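Local coordinates for protein glutamate--LysW ligase ArgX (Sulfolobus tokodaii, PDB 3VPC) that probably catalyses the ATP-dependent joining of the amino group of glutamate to the gamma-carboxyl of the C-terminal glutamate of the carrier protein LysW, in arginine biosynthesis, at residues 100-105 with 165-170; 127-132 with 158-163; 173-178 with 238-243. One frame throughout, in Å; residues are numbered along the deposited sequence. Where two conformers were deposited one is given.

Interaction 1: 100-105 with 165-170; sequences PIPDSI and IVQEYI. With ADP (adenosine-5'-diphosphate), chain E.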
loop_
_atom_site.group_PDB
_atom_site.type_symbol
_atom_site.label_atom_id
_atom_site.label_comp_id
_atom_site.label_asym_id
_atom_site.label_seq_id
_atom_site.Cartn_x
_atom_site.Cartn_y
_atom_site.Cartn_z
ATOM N N PRO A 100 22.713 -26.789 -3.544
ATOM C CA PRO A 100 21.833 -26.551 -4.689
ATOM C C PRO A 100 20.574 -25.769 -4.327
ATOM O O PRO A 100 19.930 -26.018 -3.298
ATOM C CB PRO A 100 21.496 -27.982 -5.155
ATOM C CG PRO A 100 22.735 -28.768 -4.756
ATOM C CD PRO A 100 23.016 -28.227 -3.389
ATOM N N ILE A 101 20.252 -24.808 -5.187
ATOM C CA ILE A 101 19.065 -23.967 -5.094
ATOM C C ILE A 101 18.478 -23.930 -6.519
ATOM O O ILE A 101 19.157 -24.349 -7.444
ATOM C CB ILE A 101 19.432 -22.532 -4.599
ATOM C CG1 ILE A 101 20.395 -21.841 -5.581
ATOM C CG2 ILE A 101 19.980 -22.577 -3.157
ATOM C CD1 ILE A 101 20.485 -20.342 -5.373
ATOM N N PRO A 102 17.205 -23.491 -6.694
ATOM C CA PRO A 102 16.708 -23.326 -8.062
ATOM C C PRO A 102 17.579 -22.265 -8.738
ATOM O O PRO A 102 17.942 -21.293 -8.088
ATOM C CB PRO A 102 15.285 -22.761 -7.866
ATOM C CG PRO A 102 14.921 -23.125 -6.460
ATOM C CD PRO A 102 16.192 -23.105 -5.689
ATOM N N ASP A 103 17.931 -22.471 -9.999
ATOM C CA ASP A 103 18.664 -21.455 -10.755
ATOM C C ASP A 103 17.922 -20.128 -10.655
ATOM O O ASP A 103 16.739 -20.032 -11.017
ATOM C CB ASP A 103 18.844 -21.870 -12.221
ATOM C CG ASP A 103 19.739 -23.112 -12.393
ATOM O OD1 ASP A 103 20.591 -23.430 -11.513
ATOM O OD2 ASP A 103 19.596 -23.758 -13.446
ATOM N N SER A 104 18.608 -19.107 -10.144
ATOM C CA SER A 104 17.923 -17.854 -9.818
ATOM C C SER A 104 18.632 -16.640 -10.334
ATOM O O SER A 104 19.855 -16.605 -10.373
ATOM C CB SER A 104 17.757 -17.682 -8.309
ATOM O OG SER A 104 16.969 -18.712 -7.772
ATOM N N ILE A 105 17.834 -15.637 -10.688
ATOM C CA ILE A 105 18.332 -14.336 -11.096
ATOM C C ILE A 105 17.519 -13.314 -10.310
ATOM O O ILE A 105 16.294 -13.381 -10.270
ATOM C CB ILE A 105 18.179 -14.079 -12.639
ATOM C CG1 ILE A 105 18.917 -15.136 -13.475
ATOM C CG2 ILE A 105 18.723 -12.696 -12.996
ATOM C CD1 ILE A 105 18.497 -15.100 -14.984
ATOM N N ILE A 165 12.612 -12.614 -7.739
ATOM C CA ILE A 165 13.488 -13.779 -7.838
ATOM C C ILE A 165 13.002 -14.601 -9.042
ATOM O O ILE A 165 11.927 -15.180 -9.015
ATOM C CB ILE A 165 13.459 -14.684 -6.561
ATOM C CG1 ILE A 165 13.766 -13.863 -5.296
ATOM C CG2 ILE A 165 14.471 -15.800 -6.727
ATOM C CD1 ILE A 165 13.675 -14.658 -3.980
ATOM N N VAL A 166 13.806 -14.604 -10.096
ATOM C CA VAL A 166 13.425 -15.203 -11.369
ATOM C C VAL A 166 14.147 -16.541 -11.495
ATOM O O VAL A 166 15.369 -16.597 -11.586
ATOM C CB VAL A 166 13.786 -14.240 -12.535
ATOM C CG1 VAL A 166 13.417 -14.851 -13.894
ATOM C CG2 VAL A 166 13.100 -12.900 -12.334
ATOM N N GLN A 167 13.367 -17.621 -11.507
ATOM C CA GLN A 167 13.895 -18.972 -11.373
ATOM C C GLN A 167 13.494 -19.918 -12.491
ATOM O O GLN A 167 12.448 -19.732 -13.151
ATOM C CB GLN A 167 13.369 -19.595 -10.075
ATOM C CG GLN A 167 13.673 -18.805 -8.843
ATOM C CD GLN A 167 13.408 -19.582 -7.591
ATOM O OE1 GLN A 167 12.385 -20.265 -7.477
ATOM N NE2 GLN A 167 14.331 -19.490 -6.635
ATOM N N GLU A 168 14.326 -20.929 -12.686
ATOM C CA GLU A 168 13.941 -22.092 -13.452
ATOM C C GLU A 168 12.638 -22.617 -12.866
ATOM O O GLU A 168 12.404 -22.515 -11.658
ATOM C CB GLU A 168 15.011 -23.181 -13.374
ATOM C CG GLU A 168 15.165 -23.841 -11.969
ATOM C CD GLU A 168 16.191 -24.948 -11.973
ATOM O OE1 GLU A 168 16.101 -25.843 -12.852
ATOM O OE2 GLU A 168 17.079 -24.932 -11.108
ATOM N N TYR A 169 11.786 -23.149 -13.738
ATOM C CA TYR A 169 10.565 -23.808 -13.302
ATOM C C TYR A 169 10.846 -25.304 -13.119
ATOM O O TYR A 169 11.133 -26.024 -14.092
ATOM C CB TYR A 169 9.437 -23.578 -14.329
ATOM C CG TYR A 169 8.133 -24.263 -13.955
ATOM C CD1 TYR A 169 7.709 -24.298 -12.628
ATOM C CD2 TYR A 169 7.324 -24.873 -14.927
ATOM C CE1 TYR A 169 6.520 -24.912 -12.265
ATOM C CE2 TYR A 169 6.133 -25.506 -14.568
ATOM C CZ TYR A 169 5.739 -25.521 -13.233
ATOM O OH TYR A 169 4.551 -26.117 -12.841
ATOM N N ILE A 170 10.770 -25.767 -11.882
ATOM C CA ILE A 170 11.137 -27.134 -11.559
ATOM C C ILE A 170 9.892 -28.013 -11.551
ATOM O O ILE A 170 8.955 -27.765 -10.826
ATOM C CB ILE A 170 11.871 -27.266 -10.206
ATOM C CG1 ILE A 170 13.179 -26.468 -10.245
ATOM C CG2 ILE A 170 12.166 -28.752 -9.921
ATOM C CD1 ILE A 170 13.835 -26.266 -8.897
HETATM P PB ADP E . 6.045 -19.026 -0.222
HETATM O O1B ADP E . 7.195 -18.608 0.689
HETATM O O2B ADP E . 5.338 -20.310 0.207
HETATM O O3B ADP E . 5.049 -17.908 -0.410
HETATM P PA ADP E . 7.505 -20.638 -2.155
HETATM O O1A ADP E . 8.811 -20.382 -2.891
HETATM O O2A ADP E . 7.476 -21.643 -0.992
HETATM O O3A ADP E . 6.736 -19.306 -1.686
HETATM O "O5'" ADP E . 6.610 -21.348 -3.268
HETATM C "C5'" ADP E . 5.271 -21.755 -3.074
HETATM C "C4'" ADP E . 5.086 -22.984 -3.954
HETATM O "O4'" ADP E . 5.391 -22.728 -5.324
HETATM C "C3'" ADP E . 6.060 -24.076 -3.555
HETATM O "O3'" ADP E . 5.403 -24.881 -2.601
HETATM C "C2'" ADP E . 6.282 -24.870 -4.802
HETATM O "O2'" ADP E . 5.142 -25.729 -4.994
HETATM C "C1'" ADP E . 6.149 -23.807 -5.872
HETATM N N9 ADP E . 7.438 -23.281 -6.371
HETATM C C8 ADP E . 8.121 -22.220 -5.874
HETATM N N7 ADP E . 9.235 -21.994 -6.604
HETATM C C5 ADP E . 9.274 -22.919 -7.584
HETATM C C6 ADP E . 10.180 -23.236 -8.714
HETATM N N6 ADP E . 11.294 -22.497 -8.921
HETATM N N1 ADP E . 9.861 -24.278 -9.526
HETATM C C2 ADP E . 8.738 -25.010 -9.312
HETATM N N3 ADP E . 7.863 -24.776 -8.312
HETATM C C4 ADP E . 8.071 -23.752 -7.436
#
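Gln167 lies alongside Pro102, its carboxamide beside the CB-CG edge of the proline, so that Gln167 NE2 comes within 3.6 Å of Pro102 CB. Both lie at the antiparallel sheet of the ATP-grasp domain, where strand 104-107, outermost within this chain but continued by a strand of a second subunit, pairs with strand 164-168, and where the loop after the latter receives the adenine. Ile105 and Val166 form a hydrogen-bonded antiparallel pair; the bond from Val166 N to Ile105 O is 2.8 Å long and nearly straight. Ser104 and Gln167, the next pair, are of the non-hydrogen-bonded kind, and here the side chains supply the link: Gln167 NE2 donates to Ser104 OG at 3.0 Å, tilted from the amide plane, while that hydroxyl gives its own proton to Pro102 O. This relay, together with Lys127, which donates to OE1, fixes the rotation of the amide and presents Gln167 OE1 to adenine N6 at 2.9 Å. Glu168 O takes a second bond from N6, and Ile170 N donates to adenine N1. The carboxylates of Asp103 and Glu168 stack with planes 11° apart, like charges that Lys244 joins by salt bridges to both, probably offsetting their repulsion. Glu168 CG sits between the backbone N and the carbonyl carbon (chi1 68°), and the extended chain beyond it carries Glu168 OE2 to Asp103 N, which donates on the anti side at 2.8 Å and 173°.

Interaction 2: 127-132 with 158-163; sequences KPPIGS and NSALKA. With ADP (adenosine-5'-diphosphate), chain E.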
loop_
_atom_site.group_PDB
_atom_site.type_symbol
_atom_site.label_atom_id
_atom_site.label_comp_id
_atom_site.label_asym_id
_atom_site.label_seq_id
_atom_site.Cartn_x
_atom_site.Cartn_y
_atom_site.Cartn_z
ATOM N N LYS A 127 9.009 -14.921 -8.050
ATOM C CA LYS A 127 8.428 -14.683 -6.730
ATOM C C LYS A 127 9.208 -13.623 -5.942
ATOM O O LYS A 127 10.396 -13.432 -6.175
ATOM C CB LYS A 127 8.383 -15.992 -5.931
ATOM C CG LYS A 127 9.755 -16.555 -5.575
ATOM C CD LYS A 127 9.586 -18.045 -5.132
ATOM C CE LYS A 127 10.931 -18.715 -4.905
ATOM N NZ LYS A 127 10.803 -20.212 -4.769
ATOM N N PRO A 128 8.535 -12.934 -5.006
ATOM C CA PRO A 128 9.255 -11.961 -4.173
ATOM C C PRO A 128 10.102 -12.679 -3.089
ATOM O O PRO A 128 9.938 -13.881 -2.885
ATOM C CB PRO A 128 8.133 -11.125 -3.535
ATOM C CG PRO A 128 6.840 -11.675 -4.048
ATOM C CD PRO A 128 7.112 -13.028 -4.649
ATOM N N PRO A 129 11.026 -11.956 -2.429
ATOM C CA PRO A 129 11.895 -12.647 -1.457
ATOM C C PRO A 129 11.213 -12.903 -0.116
ATOM O O PRO A 129 11.742 -13.638 0.707
ATOM C CB PRO A 129 13.093 -11.685 -1.289
ATOM C CG PRO A 129 12.586 -10.356 -1.763
ATOM C CD PRO A 129 11.423 -10.556 -2.668
ATOM N N ILE A 130 10.029 -12.321 0.077
ATOM C CA ILE A 130 9.332 -12.364 1.356
ATOM C C ILE A 130 8.084 -13.247 1.247
ATOM O O ILE A 130 7.338 -13.165 0.270
ATOM C CB ILE A 130 9.032 -10.899 1.860
ATOM C CG1 ILE A 130 10.052 -10.464 2.913
ATOM C CG2 ILE A 130 7.628 -10.758 2.408
ATOM C CD1 ILE A 130 11.462 -10.147 2.386
ATOM N N GLY A 131 7.880 -14.113 2.243
ATOM C CA GLY A 131 6.838 -15.159 2.200
ATOM C C GLY A 131 5.406 -14.664 2.132
ATOM O O GLY A 131 5.131 -13.479 2.327
ATOM N N SER A 132 4.487 -15.583 1.861
ATOM C CA SER A 132 3.078 -15.237 1.678
ATOM C C SER A 132 2.198 -16.438 1.316
ATOM O O SER A 132 1.202 -16.271 0.614
ATOM C CB SER A 132 2.923 -14.138 0.605
ATOM O OG SER A 132 2.706 -12.847 1.169
ATOM N N ASN A 158 4.631 -1.747 -2.145
ATOM C CA ASN A 158 5.475 -1.689 -0.968
ATOM C C ASN A 158 6.560 -2.746 -0.936
ATOM O O ASN A 158 6.646 -3.602 -1.828
ATOM C CB ASN A 158 4.625 -1.734 0.300
ATOM C CG ASN A 158 4.597 -0.401 1.019
ATOM O OD1 ASN A 158 3.715 0.431 0.779
ATOM N ND2 ASN A 158 5.584 -0.175 1.888
ATOM N N SER A 159 7.420 -2.629 0.069
ATOM C CA SER A 159 8.287 -3.721 0.517
ATOM C C SER A 159 9.366 -4.179 -0.470
ATOM O O SER A 159 9.664 -3.531 -1.479
ATOM C CB SER A 159 7.436 -4.926 0.974
ATOM O OG SER A 159 6.365 -4.524 1.826
ATOM N N ALA A 160 9.965 -5.310 -0.121
ATOM C CA ALA A 160 10.845 -6.045 -1.000
ATOM C C ALA A 160 9.958 -6.760 -2.022
ATOM O O ALA A 160 10.449 -7.510 -2.870
ATOM C CB ALA A 160 11.647 -7.039 -0.186
ATOM N N LEU A 161 8.650 -6.500 -1.940
ATOM C CA LEU A 161 7.680 -7.063 -2.867
ATOM C C LEU A 161 7.914 -6.570 -4.293
ATOM O O LEU A 161 7.298 -7.060 -5.235
ATOM C CB LEU A 161 6.248 -6.783 -2.389
ATOM C CG LEU A 161 5.503 -7.823 -1.532
ATOM C CD1 LEU A 161 6.386 -8.663 -0.615
ATOM C CD2 LEU A 161 4.416 -7.145 -0.709
ATOM N N LYS A 162 8.836 -5.622 -4.429
ATOM C CA LYS A 162 9.290 -5.068 -5.708
ATOM C C LYS A 162 10.505 -5.816 -6.291
ATOM O O LYS A 162 10.840 -5.669 -7.479
ATOM C CB LYS A 162 9.701 -3.612 -5.476
ATOM C CG LYS A 162 9.725 -2.719 -6.705
ATOM C CD LYS A 162 11.126 -2.502 -7.253
ATOM C CE LYS A 162 11.089 -1.377 -8.272
ATOM N NZ LYS A 162 12.436 -0.966 -8.708
ATOM N N ALA A 163 11.213 -6.550 -5.438
ATOM C CA ALA A 163 12.328 -7.366 -5.884
ATOM C C ALA A 163 11.798 -8.713 -6.422
ATOM O O ALA A 163 10.920 -9.335 -5.815
ATOM C CB ALA A 163 13.336 -7.582 -4.718
HETATM P PB ADP E . 6.045 -19.026 -0.222
HETATM O O1B ADP E . 7.195 -18.608 0.689
HETATM O O2B ADP E . 5.338 -20.310 0.207
HETATM O O3B ADP E . 5.049 -17.908 -0.410
HETATM P PA ADP E . 7.505 -20.638 -2.155
HETATM O O1A ADP E . 8.811 -20.382 -2.891
HETATM O O2A ADP E . 7.476 -21.643 -0.992
HETATM O O3A ADP E . 6.736 -19.306 -1.686
HETATM O "O5'" ADP E . 6.610 -21.348 -3.268
HETATM C "C5'" ADP E . 5.271 -21.755 -3.074
HETATM C "C4'" ADP E . 5.086 -22.984 -3.954
HETATM O "O4'" ADP E . 5.391 -22.728 -5.324
HETATM C "C3'" ADP E . 6.060 -24.076 -3.555
HETATM O "O3'" ADP E . 5.403 -24.881 -2.601
HETATM C "C2'" ADP E . 6.282 -24.870 -4.802
HETATM O "O2'" ADP E . 5.142 -25.729 -4.994
HETATM C "C1'" ADP E . 6.149 -23.807 -5.872
HETATM N N9 ADP E . 7.438 -23.281 -6.371
HETATM C C8 ADP E . 8.121 -22.220 -5.874
HETATM N N7 ADP E . 9.235 -21.994 -6.604
HETATM C C5 ADP E . 9.274 -22.919 -7.584
HETATM C C6 ADP E . 10.180 -23.236 -8.714
HETATM N N6 ADP E . 11.294 -22.497 -8.921
HETATM N N1 ADP E . 9.861 -24.278 -9.526
HETATM C C2 ADP E . 8.738 -25.010 -9.312
HETATM N N3 ADP E . 7.863 -24.776 -8.312
HETATM C C4 ADP E . 8.071 -23.752 -7.436
#
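Leu161, Pro129 and Pro128 lose the most surface here, with Ala163 close behind, and the contact between them is made of apolar carbons, with carbonyl oxygens set against CH groups. Although the first bond of the Leu161 side chain leads away from 127-132, its CD1 methyl turns back and touches Ile130 CG2 at 3.9 Å, the two side chains crossing at about a right angle. Leu161 CD1 also reaches Pro128 CB, at 4.2 Å. Pro129 presents the CG-CD edge of its ring: CG meets Ala160 CB at 3.8 Å, while CD sits 3.2 Å from Ala160 O and also close to Ala163 O. That Ala160 carbonyl, with Pro129 CD beside it, accepts the backbone N-H of Ala163, which ties the 158-163 turn together. Pro128 adds a CA-H...O contact to Ala163 O, with an angle of 156° at the hydrogen. In the ATP-grasp fold these are two loops of one sheet: 127-132 leaves strand 124-127 for the glycine-containing nucleotide loop, and 158-163 leads into strand 164-168. On the far side of the prolines the chain faces ADP. Extended beyond CG, the side chain of Lys127 carries NZ to 2.7 Å from the alpha-phosphate oxygen O1A and to 3.0 Å from adenine N7, with Asn249 and Gln167 as further partners. At the other border Tyr62 of a second subunit packs on Pro129 and Ala160.

Interaction 3: 173-178 with 238-243; sequences KGRDIR and ILEHPN. With ADP (adenosine-5'-diphosphate), chain E.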
loop_
_atom_site.group_PDB
_atom_site.type_symbol
_atom_site.label_atom_id
_atom_site.label_comp_id
_atom_site.label_asym_id
_atom_site.label_seq_id
_atom_site.Cartn_x
_atom_site.Cartn_y
_atom_site.Cartn_z
ATOM N N LYS A 173 8.553 -34.312 -9.886
ATOM C CA LYS A 173 7.725 -35.303 -9.206
ATOM C C LYS A 173 6.400 -34.798 -8.639
ATOM O O LYS A 173 5.679 -35.555 -7.979
ATOM C CB LYS A 173 8.542 -36.070 -8.153
ATOM C CG LYS A 173 8.802 -37.539 -8.527
ATOM C CD LYS A 173 10.191 -37.773 -9.125
ATOM C CE LYS A 173 10.334 -39.204 -9.666
ATOM N NZ LYS A 173 9.823 -39.339 -11.069
ATOM N N GLY A 174 6.082 -33.531 -8.899
ATOM C CA GLY A 174 4.775 -32.965 -8.569
ATOM C C GLY A 174 4.489 -32.761 -7.096
ATOM O O GLY A 174 3.337 -32.862 -6.667
ATOM N N ARG A 175 5.523 -32.432 -6.322
ATOM C CA ARG A 175 5.375 -32.261 -4.876
ATOM C C ARG A 175 6.470 -31.400 -4.228
ATOM O O ARG A 175 7.540 -31.212 -4.814
ATOM C CB ARG A 175 5.386 -33.640 -4.207
ATOM C CG ARG A 175 6.709 -34.367 -4.351
ATOM C CD ARG A 175 6.561 -35.871 -4.240
ATOM N NE ARG A 175 7.841 -36.510 -3.962
ATOM C CZ ARG A 175 8.004 -37.816 -3.742
ATOM N NH1 ARG A 175 6.964 -38.645 -3.782
ATOM N NH2 ARG A 175 9.213 -38.296 -3.491
ATOM N N ASP A 176 6.156 -30.901 -3.025
ATOM C CA ASP A 176 7.117 -30.215 -2.153
ATOM C C ASP A 176 7.547 -31.176 -1.055
ATOM O O ASP A 176 6.750 -32.005 -0.589
ATOM C CB ASP A 176 6.478 -28.983 -1.493
ATOM C CG ASP A 176 7.491 -27.875 -1.179
ATOM O OD1 ASP A 176 8.663 -28.161 -0.839
ATOM O OD2 ASP A 176 7.107 -26.691 -1.272
ATOM N N ILE A 177 8.799 -31.065 -0.633
ATOM C CA ILE A 177 9.244 -31.812 0.531
ATOM C C ILE A 177 9.517 -30.806 1.645
ATOM O O ILE A 177 10.184 -29.787 1.425
ATOM C CB ILE A 177 10.475 -32.701 0.243
ATOM C CG1 ILE A 177 10.128 -33.809 -0.774
ATOM C CG2 ILE A 177 11.001 -33.315 1.554
ATOM C CD1 ILE A 177 11.339 -34.627 -1.275
ATOM N N ARG A 178 8.957 -31.057 2.827
ATOM C CA ARG A 178 9.225 -30.210 3.969
ATOM C C ARG A 178 9.898 -31.014 5.075
ATOM O O ARG A 178 9.439 -32.109 5.440
ATOM C CB ARG A 178 7.942 -29.540 4.471
ATOM C CG ARG A 178 8.127 -28.777 5.794
ATOM C CD ARG A 178 7.025 -27.778 6.039
ATOM N NE ARG A 178 7.000 -26.783 4.986
ATOM C CZ ARG A 178 6.034 -25.891 4.801
ATOM N NH1 ARG A 178 4.975 -25.859 5.613
ATOM N NH2 ARG A 178 6.126 -25.026 3.792
ATOM N N ILE A 238 12.182 -28.284 0.265
ATOM C CA ILE A 238 13.029 -28.891 -0.758
ATOM C C ILE A 238 12.234 -29.215 -2.030
ATOM O O ILE A 238 11.107 -29.678 -1.955
ATOM C CB ILE A 238 13.615 -30.250 -0.235
ATOM C CG1 ILE A 238 14.561 -30.029 0.958
ATOM C CG2 ILE A 238 14.294 -31.037 -1.365
ATOM C CD1 ILE A 238 15.885 -29.444 0.585
ATOM N N LEU A 239 12.831 -28.998 -3.193
ATOM C CA LEU A 239 12.227 -29.472 -4.425
ATOM C C LEU A 239 13.114 -30.530 -5.045
ATOM O O LEU A 239 14.335 -30.391 -5.081
ATOM C CB LEU A 239 11.947 -28.326 -5.413
ATOM C CG LEU A 239 10.974 -27.270 -4.866
ATOM C CD1 LEU A 239 11.003 -26.021 -5.718
ATOM C CD2 LEU A 239 9.549 -27.804 -4.761
ATOM N N GLU A 240 12.490 -31.602 -5.528
ATOM C CA GLU A 240 13.216 -32.576 -6.327
ATOM C C GLU A 240 13.494 -32.000 -7.715
ATOM O O GLU A 240 12.636 -31.345 -8.315
ATOM C CB GLU A 240 12.443 -33.891 -6.412
ATOM C CG GLU A 240 12.330 -34.579 -5.067
ATOM C CD GLU A 240 11.081 -35.440 -4.926
ATOM O OE1 GLU A 240 9.957 -34.932 -5.161
ATOM O OE2 GLU A 240 11.228 -36.630 -4.554
ATOM N N HIS A 241 14.701 -32.243 -8.201
ATOM C CA HIS A 241 15.183 -31.688 -9.450
ATOM C C HIS A 241 15.801 -32.810 -10.277
ATOM O O HIS A 241 16.597 -33.575 -9.751
ATOM C CB HIS A 241 16.263 -30.650 -9.151
ATOM C CG HIS A 241 16.702 -29.875 -10.348
ATOM N ND1 HIS A 241 16.206 -28.622 -10.639
ATOM C CD2 HIS A 241 17.590 -30.164 -11.324
ATOM C CE1 HIS A 241 16.772 -28.169 -11.743
ATOM N NE2 HIS A 241 17.613 -29.089 -12.183
ATOM N N PRO A 242 15.453 -32.896 -11.580
ATOM C CA PRO A 242 15.972 -33.951 -12.471
ATOM C C PRO A 242 17.505 -34.086 -12.517
ATOM O O PRO A 242 18.009 -35.203 -12.566
ATOM C CB PRO A 242 15.408 -33.569 -13.855
ATOM C CG PRO A 242 14.778 -32.203 -13.690
ATOM C CD PRO A 242 14.426 -32.073 -12.243
ATOM N N ASN A 243 18.230 -32.968 -12.503
ATOM C CA ASN A 243 19.695 -32.975 -12.595
ATOM C C ASN A 243 20.399 -32.720 -11.272
ATOM O O ASN A 243 21.467 -33.275 -11.020
ATOM C CB ASN A 243 20.174 -31.939 -13.620
ATOM C CG ASN A 243 19.631 -32.208 -15.009
ATOM O OD1 ASN A 243 20.148 -33.058 -15.739
ATOM N ND2 ASN A 243 18.564 -31.507 -15.374
HETATM P PB ADP E . 6.045 -19.026 -0.222
HETATM O O1B ADP E . 7.195 -18.608 0.689
HETATM O O2B ADP E . 5.338 -20.310 0.207
HETATM O O3B ADP E . 5.049 -17.908 -0.410
HETATM P PA ADP E . 7.505 -20.638 -2.155
HETATM O O1A ADP E . 8.811 -20.382 -2.891
HETATM O O2A ADP E . 7.476 -21.643 -0.992
HETATM O O3A ADP E . 6.736 -19.306 -1.686
HETATM O "O5'" ADP E . 6.610 -21.348 -3.268
HETATM C "C5'" ADP E . 5.271 -21.755 -3.074
HETATM C "C4'" ADP E . 5.086 -22.984 -3.954
HETATM O "O4'" ADP E . 5.391 -22.728 -5.324
HETATM C "C3'" ADP E . 6.060 -24.076 -3.555
HETATM O "O3'" ADP E . 5.403 -24.881 -2.601
HETATM C "C2'" ADP E . 6.282 -24.870 -4.802
HETATM O "O2'" ADP E . 5.142 -25.729 -4.994
HETATM C "C1'" ADP E . 6.149 -23.807 -5.872
HETATM N N9 ADP E . 7.438 -23.281 -6.371
HETATM C C8 ADP E . 8.121 -22.220 -5.874
HETATM N N7 ADP E . 9.235 -21.994 -6.604
HETATM C C5 ADP E . 9.274 -22.919 -7.584
HETATM C C6 ADP E . 10.180 -23.236 -8.714
HETATM N N6 ADP E . 11.294 -22.497 -8.921
HETATM N N1 ADP E . 9.861 -24.278 -9.526
HETATM C C2 ADP E . 8.738 -25.010 -9.312
HETATM N N3 ADP E . 7.863 -24.776 -8.312
HETATM C C4 ADP E . 8.071 -23.752 -7.436
HETATM O O HOH W 1 9.943 -31.639 -8.317
HETATM O O HOH W 2 9.869 -32.398 -4.538
#
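Arg175 sets its CG between the backbone N and the carbonyl carbon (chi1 65°) and then runs extended to NE, while Glu240 turns CG anti to its carbonyl carbon (chi1 -66°); these choices bring the two charged ends together across the strands. The guanidinium grips the carboxylate side-on with two nitrogens, one to each oxygen: Arg175 NE donates to Glu240 OE1 at 2.9 Å and Arg175 NH2 to Glu240 OE2 at 2.8 Å. The planes of the two groups are nearly parallel, 9° apart, but stepped, so that both oxygens lie tilted out of the guanidinium plane; each is met from the syn side, and the bonds are bent at the hydrogen. A buttress comes from Ile177, whose CD1 lies 3.7 Å from Glu240 CD, the two chains crossing at about a right angle. One water bridges the same region: it donates to Arg175 O and to Glu240 OE1 and accepts from Glu240 N, so that it joins the strand edges where direct pairing has ended. The pairing itself is carried by Ile177 and Ile238, a hydrogen-bonded antiparallel pair whose Ile238 N to Ile177 O bond measures 2.8 Å; their side chains touch on one face, where Ile238 packs against helix 216-229. Facing the nucleotide instead, Asp176, deposited in two conformers, in the given one accepts from the ribose O3' on OD2 at 2.8 Å and forms a salt bridge with Arg192, while Leu239 brings CD1 to 4.0 Å from adenine C5. Such a pair of strands, with an aliphatic side chain against the purine, belongs to the antiparallel sheet that forms one wall of the ATP-grasp nucleotide cleft.

Overall arrangement
All three contacts lie in the ATP-grasp domain and reach one ADP from different directions. Interaction 1, the most buried, and interaction 2 concern the same small antiparallel sheet, and they meet directly where Ile165 N approaches Lys127 O at 2.8 Å and Ile165 CD1 packs on Pro129. Interaction 3 sits in the five-stranded sheet across the cleft, joined to interaction 1 through Ile170, which packs on Glu240 and His241. Their chemistry differs accordingly: ladder bonds and a polar relay at the adenine in 100-105 with 165-170, apolar loop packing in 127-132 with 158-163, and a partly exposed salt bridge with waters in 173-178 with 238-243. Interactions 1 and 2 also border a second subunit.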